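Local atomic coordinates of aromatic amino acid aminotransferase I (Candida albicans WO-1, PDB entry 6HNU), a protein that probably catalyses the pyridoxal phosphate-dependent transfer of the amino group from an aromatic L-amino acid to 2-oxoglutarate, giving an aromatic oxo-acid and L-glutamate. Residues I97-A100 with R101-Q104; D273-L276 with K277-P281; I371-L374 with D375-P379. One frame throughout, in Å; residues are numbered along the deposited sequence.

Interaction 1: residues I97-A100 with R101-Q104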
loop_
_atom_site.group_PDB
_atom_site.type_symbol
_atom_site.label_atom_id
_atom_site.label_comp_id
_atom_site.label_asym_id
_atom_site.label_seq_id
_atom_site.Cartn_x
_atom_site.Cartn_y
_atom_site.Cartn_z
ATOM N N ILE B 97 10.539 5.679 -17.206
ATOM C CA ILE B 97 11.097 4.847 -16.108
ATOM C C ILE B 97 11.070 3.413 -16.622
ATOM O O ILE B 97 10.040 2.712 -16.487
ATOM C CB ILE B 97 10.396 5.069 -14.755
ATOM C CG1 ILE B 97 9.888 6.513 -14.584
ATOM C CG2 ILE B 97 11.363 4.681 -13.651
ATOM C CD1 ILE B 97 8.819 6.715 -13.538
ATOM N N GLU B 98 12.163 3.032 -17.273
ATOM C CA GLU B 98 12.280 1.733 -17.980
ATOM C C GLU B 98 11.998 0.625 -16.962
ATOM O O GLU B 98 12.339 0.807 -15.760
ATOM C CB GLU B 98 13.657 1.625 -18.651
ATOM C CG GLU B 98 14.825 1.538 -17.681
ATOM C CD GLU B 98 15.383 2.835 -17.146
ATOM O OE1 GLU B 98 14.850 3.914 -17.505
ATOM O OE2 GLU B 98 16.324 2.768 -16.314
ATOM N N LEU B 99 11.363 -0.463 -17.406
ATOM C CA LEU B 99 10.815 -1.484 -16.471
ATOM C C LEU B 99 11.942 -2.163 -15.683
ATOM O O LEU B 99 11.659 -2.651 -14.588
ATOM C CB LEU B 99 10.005 -2.533 -17.225
ATOM C CG LEU B 99 8.857 -2.010 -18.084
ATOM C CD1 LEU B 99 8.156 -3.187 -18.747
ATOM C CD2 LEU B 99 7.888 -1.177 -17.243
ATOM N N ALA B 100 13.169 -2.255 -16.226
ATOM C CA ALA B 100 14.310 -2.836 -15.495
ATOM C C ALA B 100 14.510 -2.059 -14.174
ATOM O O ALA B 100 14.985 -2.651 -13.210
ATOM C CB ALA B 100 15.553 -2.813 -16.380
ATOM N N ARG B 101 14.138 -0.778 -14.138
ATOM C CA ARG B 101 14.218 0.138 -12.973
ATOM C C ARG B 101 12.830 0.308 -12.298
ATOM O O ARG B 101 12.762 0.136 -11.045
ATOM C CB ARG B 101 14.835 1.461 -13.419
ATOM C CG ARG B 101 15.044 2.497 -12.322
ATOM C CD ARG B 101 16.086 3.572 -12.684
ATOM N NE ARG B 101 15.674 4.210 -13.929
ATOM C CZ ARG B 101 14.992 5.350 -14.020
ATOM N NH1 ARG B 101 14.710 6.053 -12.931
ATOM N NH2 ARG B 101 14.604 5.792 -15.211
ATOM N N SER B 102 11.729 0.570 -13.032
ATOM C CA SER B 102 10.407 0.785 -12.371
ATOM C C SER B 102 9.885 -0.512 -11.717
ATOM O O SER B 102 9.095 -0.409 -10.774
ATOM C CB SER B 102 9.391 1.409 -13.336
ATOM O OG SER B 102 9.414 0.780 -14.610
ATOM N N LEU B 103 10.272 -1.697 -12.193
ATOM C CA LEU B 103 9.843 -3.017 -11.632
ATOM C C LEU B 103 10.899 -3.577 -10.651
ATOM O O LEU B 103 10.673 -4.656 -10.057
ATOM C CB LEU B 103 9.566 -4.001 -12.782
ATOM C CG LEU B 103 8.382 -3.657 -13.674
ATOM C CD1 LEU B 103 8.120 -4.798 -14.645
ATOM C CD2 LEU B 103 7.128 -3.368 -12.838
ATOM N N GLN B 104 11.999 -2.848 -10.440
ATOM C CA GLN B 104 13.013 -3.154 -9.400
ATOM C C GLN B 104 12.603 -2.477 -8.085
ATOM O O GLN B 104 11.963 -1.431 -8.134
ATOM C CB GLN B 104 14.394 -2.669 -9.857
ATOM C CG GLN B 104 15.541 -3.038 -8.918
ATOM C CD GLN B 104 15.600 -4.516 -8.601
ATOM O OE1 GLN B 104 14.896 -5.014 -7.724
ATOM N NE2 GLN B 104 16.440 -5.245 -9.327
#
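The short helix 99-102 of this pyridoxal phosphate-dependent aminotransferase opens at its N-cap, E98, and its first turn is tied by a salt bridge between E98 and R101. R101 grips the carboxylate side-on with two nitrogens. R101 NE gives E98 OE2 a nearly straight bond of 2.9 Å (175°), and R101 NH2 reaches E98 OE1 at 3.0 Å. Both oxygens lie close to the guanidinium plane but are met from above the carboxylate plane, and the two planes stand 49° apart. CG of E98 sits between the backbone N and the carbonyl carbon (chi1 67°) and the chain bends again at chi2, which folds the acid back to R101. The methyl CG2 of I97 lies over one guanidinium face, toward its rim. R101 NH1 forms a second salt bridge, to E113. Two bonds grip E98 O: S102 N comes at 2.8 Å and R101 N at 2.9 Å. One residue further along, L103 N bonds to L99 O, and L99 CB meets L103 CD1 at 3.9 Å. S102 and L103 face helix 334-377, while L103 and Q104 also pack on A303 and P304 of the second subunit. Next in sequence is Y105, which binds pyridoxal phosphate. The buried S102 hydroxyl donates to I97 O, with OG 2.8 Å away and above the carbonyl plane.

Interaction 2: residues D273-L276 with K277-P281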
loop_
_atom_site.group_PDB
_atom_site.type_symbol
_atom_site.label_atom_id
_atom_site.label_comp_id
_atom_site.label_asym_id
_atom_site.label_seq_id
_atom_site.Cartn_x
_atom_site.Cartn_y
_atom_site.Cartn_z
ATOM N N ASP B 273 -4.170 30.231 -18.155
ATOM C CA ASP B 273 -4.004 31.346 -17.183
ATOM C C ASP B 273 -5.293 31.583 -16.392
ATOM O O ASP B 273 -5.180 31.726 -15.174
ATOM C CB ASP B 273 -3.577 32.643 -17.870
ATOM C CG ASP B 273 -2.149 32.605 -18.386
ATOM O OD1 ASP B 273 -1.281 31.914 -17.754
ATOM O OD2 ASP B 273 -1.916 33.262 -19.427
ATOM N N GLU B 274 -6.444 31.684 -17.053
ATOM C CA GLU B 274 -7.757 31.893 -16.391
ATOM C C GLU B 274 -8.002 30.696 -15.478
ATOM O O GLU B 274 -8.470 30.888 -14.350
ATOM C CB GLU B 274 -8.926 32.022 -17.375
ATOM C CG GLU B 274 -9.000 33.376 -18.064
ATOM C CD GLU B 274 -10.266 33.646 -18.862
ATOM O OE1 GLU B 274 -11.129 32.754 -18.978
ATOM O OE2 GLU B 274 -10.392 34.772 -19.351
ATOM N N PHE B 275 -7.684 29.493 -15.948
ATOM C CA PHE B 275 -7.913 28.262 -15.151
ATOM C C PHE B 275 -7.161 28.360 -13.818
ATOM O O PHE B 275 -7.818 28.234 -12.767
ATOM C CB PHE B 275 -7.512 27.016 -15.922
ATOM C CG PHE B 275 -7.556 25.746 -15.119
ATOM C CD1 PHE B 275 -8.762 25.223 -14.693
ATOM C CD2 PHE B 275 -6.374 25.083 -14.774
ATOM C CE1 PHE B 275 -8.799 24.012 -14.005
ATOM C CE2 PHE B 275 -6.415 23.879 -14.085
ATOM C CZ PHE B 275 -7.636 23.356 -13.693
ATOM N N LEU B 276 -5.846 28.590 -13.866
ATOM C CA LEU B 276 -4.979 28.605 -12.665
ATOM C C LEU B 276 -5.417 29.754 -11.739
ATOM O O LEU B 276 -5.307 29.588 -10.499
ATOM C CB LEU B 276 -3.506 28.737 -13.069
ATOM C CG LEU B 276 -2.869 27.529 -13.761
ATOM C CD1 LEU B 276 -1.410 27.831 -14.077
ATOM C CD2 LEU B 276 -2.967 26.236 -12.952
ATOM N N LYS B 277 -5.876 30.877 -12.295
ATOM C CA LYS B 277 -6.315 32.039 -11.478
ATOM C C LYS B 277 -7.646 31.733 -10.783
ATOM O O LYS B 277 -7.909 32.376 -9.750
ATOM C CB LYS B 277 -6.474 33.331 -12.293
ATOM C CG LYS B 277 -5.259 34.246 -12.254
ATOM C CD LYS B 277 -5.294 35.391 -13.245
ATOM C CE LYS B 277 -3.922 35.987 -13.521
ATOM N NZ LYS B 277 -3.239 35.286 -14.639
ATOM N N ALA B 278 -8.466 30.867 -11.354
ATOM C CA ALA B 278 -9.827 30.564 -10.846
ATOM C C ALA B 278 -9.768 29.625 -9.634
ATOM O O ALA B 278 -10.765 29.595 -8.884
ATOM C CB ALA B 278 -10.672 29.968 -11.924
ATOM N N LEU B 279 -8.700 28.833 -9.483
ATOM C CA LEU B 279 -8.609 27.759 -8.469
ATOM C C LEU B 279 -8.525 28.397 -7.080
ATOM O O LEU B 279 -7.867 29.416 -6.922
ATOM C CB LEU B 279 -7.389 26.892 -8.800
ATOM C CG LEU B 279 -7.482 26.129 -10.121
ATOM C CD1 LEU B 279 -6.212 25.363 -10.390
ATOM C CD2 LEU B 279 -8.680 25.197 -10.147
ATOM N N VAL B 280 -9.268 27.870 -6.110
ATOM C CA VAL B 280 -9.222 28.411 -4.728
ATOM C C VAL B 280 -7.816 28.170 -4.189
ATOM O O VAL B 280 -7.256 27.097 -4.393
ATOM C CB VAL B 280 -10.277 27.730 -3.836
ATOM C CG1 VAL B 280 -10.030 26.231 -3.747
ATOM C CG2 VAL B 280 -10.302 28.325 -2.446
ATOM N N PRO B 281 -7.195 29.124 -3.457
ATOM C CA PRO B 281 -5.909 28.847 -2.809
ATOM C C PRO B 281 -5.981 27.615 -1.886
ATOM O O PRO B 281 -6.891 27.526 -1.068
ATOM C CB PRO B 281 -5.646 30.108 -1.977
ATOM C CG PRO B 281 -7.009 30.733 -1.867
ATOM C CD PRO B 281 -7.648 30.495 -3.214
HETATM O O HOH W 1 -2.935 32.460 -13.954
HETATM O O HOH W 2 -5.338 30.997 -8.194
#
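The last turn of helix 272-278 carries an i to i+4 bond from K277 N to D273 O (3.1 Å), then tightens as A278 N bonds to F275 O at 3.1 Å. The other two links are weak, from A278 N to E274 O and from L279 N to F275 O. Among the side chains, F275 and L279 make the main apolar contact. CD1 of L279 sits over one face of the ring, offset toward its rim, 4.0 Å from F275 CE2. CD2 of L279 comes as close to F275 CE1. F275 has CG anti to the backbone N (chi1 173°), which sends the ring outward from the helix, where both methyls of L279 reach it. L276 CD2 touches L279 CD1 at 4.2 Å from another side. K277 bends at chi4, and its NZ gives a bond to water 1 (2.9 Å), which in turn donates to D273 O. The D273 carboxylate itself is not in contact with this amine. Water 2 lies near L276 O and L279 O. F275 is buried against L356, I357 and R360 of helix 334-377. L279 packs on the loop of Y250, F251 and Q253, while V280 packs on R229 and P281 on A226 of helix 226-239.

Interaction 3: residues I371-L374 with D375-P379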
loop_
_atom_site.group_PDB
_atom_site.type_symbol
_atom_site.label_atom_id
_atom_site.label_comp_id
_atom_site.label_asym_id
_atom_site.label_seq_id
_atom_site.Cartn_x
_atom_site.Cartn_y
_atom_site.Cartn_z
ATOM N N ILE B 371 -28.487 20.618 -9.714
ATOM C CA ILE B 371 -29.021 21.730 -8.893
ATOM C C ILE B 371 -30.270 22.326 -9.558
ATOM O O ILE B 371 -31.214 22.711 -8.820
ATOM C CB ILE B 371 -27.942 22.778 -8.643
ATOM C CG1 ILE B 371 -26.751 22.159 -7.899
ATOM C CG2 ILE B 371 -28.515 23.986 -7.912
ATOM C CD1 ILE B 371 -27.109 21.445 -6.597
ATOM N N ASP B 372 -30.287 22.433 -10.882
ATOM C CA ASP B 372 -31.536 22.775 -11.623
ATOM C C ASP B 372 -32.649 21.785 -11.235
ATOM O O ASP B 372 -33.797 22.218 -11.039
ATOM C CB ASP B 372 -31.302 22.735 -13.135
ATOM C CG ASP B 372 -30.502 23.892 -13.693
ATOM O OD1 ASP B 372 -30.218 24.836 -12.940
ATOM O OD2 ASP B 372 -30.171 23.827 -14.895
ATOM N N ALA B 373 -32.348 20.493 -11.149
ATOM C CA ALA B 373 -33.355 19.481 -10.794
ATOM C C ALA B 373 -33.763 19.664 -9.316
ATOM O O ALA B 373 -34.989 19.667 -9.042
ATOM C CB ALA B 373 -32.876 18.104 -11.167
ATOM N N LEU B 374 -32.826 19.919 -8.392
ATOM C CA LEU B 374 -33.184 20.199 -6.969
ATOM C C LEU B 374 -34.161 21.386 -6.933
ATOM O O LEU B 374 -35.184 21.322 -6.210
ATOM C CB LEU B 374 -31.943 20.529 -6.134
ATOM C CG LEU B 374 -31.001 19.379 -5.790
ATOM C CD1 LEU B 374 -29.976 19.870 -4.772
ATOM C CD2 LEU B 374 -31.741 18.142 -5.268
ATOM N N ASP B 375 -33.837 22.460 -7.646
ATOM C CA ASP B 375 -34.612 23.730 -7.605
ATOM C C ASP B 375 -36.055 23.455 -8.062
ATOM O O ASP B 375 -37.015 23.996 -7.450
ATOM C CB ASP B 375 -33.946 24.779 -8.488
ATOM C CG ASP B 375 -34.660 26.108 -8.500
ATOM O OD1 ASP B 375 -35.001 26.613 -7.405
ATOM O OD2 ASP B 375 -34.847 26.629 -9.611
ATOM N N GLN B 376 -36.184 22.621 -9.078
ATOM C CA GLN B 376 -37.451 22.321 -9.768
ATOM C C GLN B 376 -38.314 21.398 -8.905
ATOM O O GLN B 376 -39.529 21.645 -8.838
ATOM C CB GLN B 376 -37.098 21.648 -11.086
ATOM C CG GLN B 376 -38.249 21.440 -12.043
ATOM C CD GLN B 376 -37.754 20.698 -13.260
ATOM O OE1 GLN B 376 -38.417 19.796 -13.768
ATOM N NE2 GLN B 376 -36.564 21.057 -13.729
ATOM N N PHE B 377 -37.726 20.345 -8.324
ATOM C CA PHE B 377 -38.474 19.144 -7.887
ATOM C C PHE B 377 -38.638 19.083 -6.373
ATOM O O PHE B 377 -39.586 18.414 -5.923
ATOM C CB PHE B 377 -37.800 17.885 -8.416
ATOM C CG PHE B 377 -38.001 17.659 -9.885
ATOM C CD1 PHE B 377 -39.279 17.561 -10.414
ATOM C CD2 PHE B 377 -36.917 17.524 -10.739
ATOM C CE1 PHE B 377 -39.469 17.332 -11.771
ATOM C CE2 PHE B 377 -37.111 17.322 -12.097
ATOM C CZ PHE B 377 -38.386 17.211 -12.609
ATOM N N VAL B 378 -37.786 19.750 -5.607
ATOM C CA VAL B 378 -37.780 19.585 -4.133
ATOM C C VAL B 378 -38.584 20.713 -3.518
ATOM O O VAL B 378 -38.266 21.884 -3.707
ATOM C CB VAL B 378 -36.366 19.514 -3.533
ATOM C CG1 VAL B 378 -36.452 19.299 -2.037
ATOM C CG2 VAL B 378 -35.534 18.415 -4.171
ATOM N N PRO B 379 -39.643 20.386 -2.737
ATOM C CA PRO B 379 -40.447 21.409 -2.085
ATOM C C PRO B 379 -39.675 22.336 -1.151
ATOM O O PRO B 379 -39.077 21.884 -0.199
ATOM C CB PRO B 379 -41.520 20.646 -1.283
ATOM C CG PRO B 379 -41.143 19.181 -1.376
ATOM C CD PRO B 379 -40.161 19.032 -2.523
HETATM O O HOH W 3 -36.196 23.271 -4.426
#
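The F377 ring meets A373 at its CD2 corner: A373 O approaches obliquely, 3.3 Å from F377 CD2, and the methyl CB of A373 lies 4.1 Å from the same carbon. Over one face of the ring lies the amide of its sequence neighbour Q376, with CD of Q376 3.5 Å above the plane of the F377 ring and offset toward the rim. F377 puts CG anti to the carbonyl carbon (chi1 -74°), which turns the ring back along the helix toward A373. The extended Q376 chain carries its amide over the rim of that face. A second apolar pair follows: L374 and V378 lie side by side, pointing the same way, and L374 CD2 meets V378 CG2 at 4.0 Å. These contacts belong to the C-terminal turn of the long helix 334-377. Its i to i+4 bonds run from D375 N to I371 O, from Q376 N to D372 O and from F377 N to A373 O (2.9 Å). V378 is the first residue to leave helical angles, yet its N still reaches L374 O at 3.1 Å. Water 3 lies 2.8 Å from L374 O and 2.6 Å from V378 O. D372 is salt-bridged to R264 and hydrogen-bonded to Y257, and D375 is salt-bridged to K380. A373 and F377 pack on helix 471-489, at L478, V475 and E479. L374 and V378 meet V396 of strand 393-399, and I371 and L374 cover F394 of that strand.

In the fold
The three contacts follow one another along the chain and do not touch. Centres of interactions 1 and 2 are about 36 Å apart, and those of 2 and 3 about 29 Å. The centres of interactions 1 and 3 are about 52 Å apart, on opposite sides of the chain's centre. Helix 334-377 joins them: interaction 1 packs on A338 and F335 near its start, interaction 2 on L356, I357 and R360 midway, and interaction 3 is its last turn. Interaction 1 lies at the dimer interface, near the pyridoxal phosphate-binding Y105. Interaction 3 meets the four-stranded antiparallel sheet containing strand 393-399. The long helix thus links the subunit interface to that sheet.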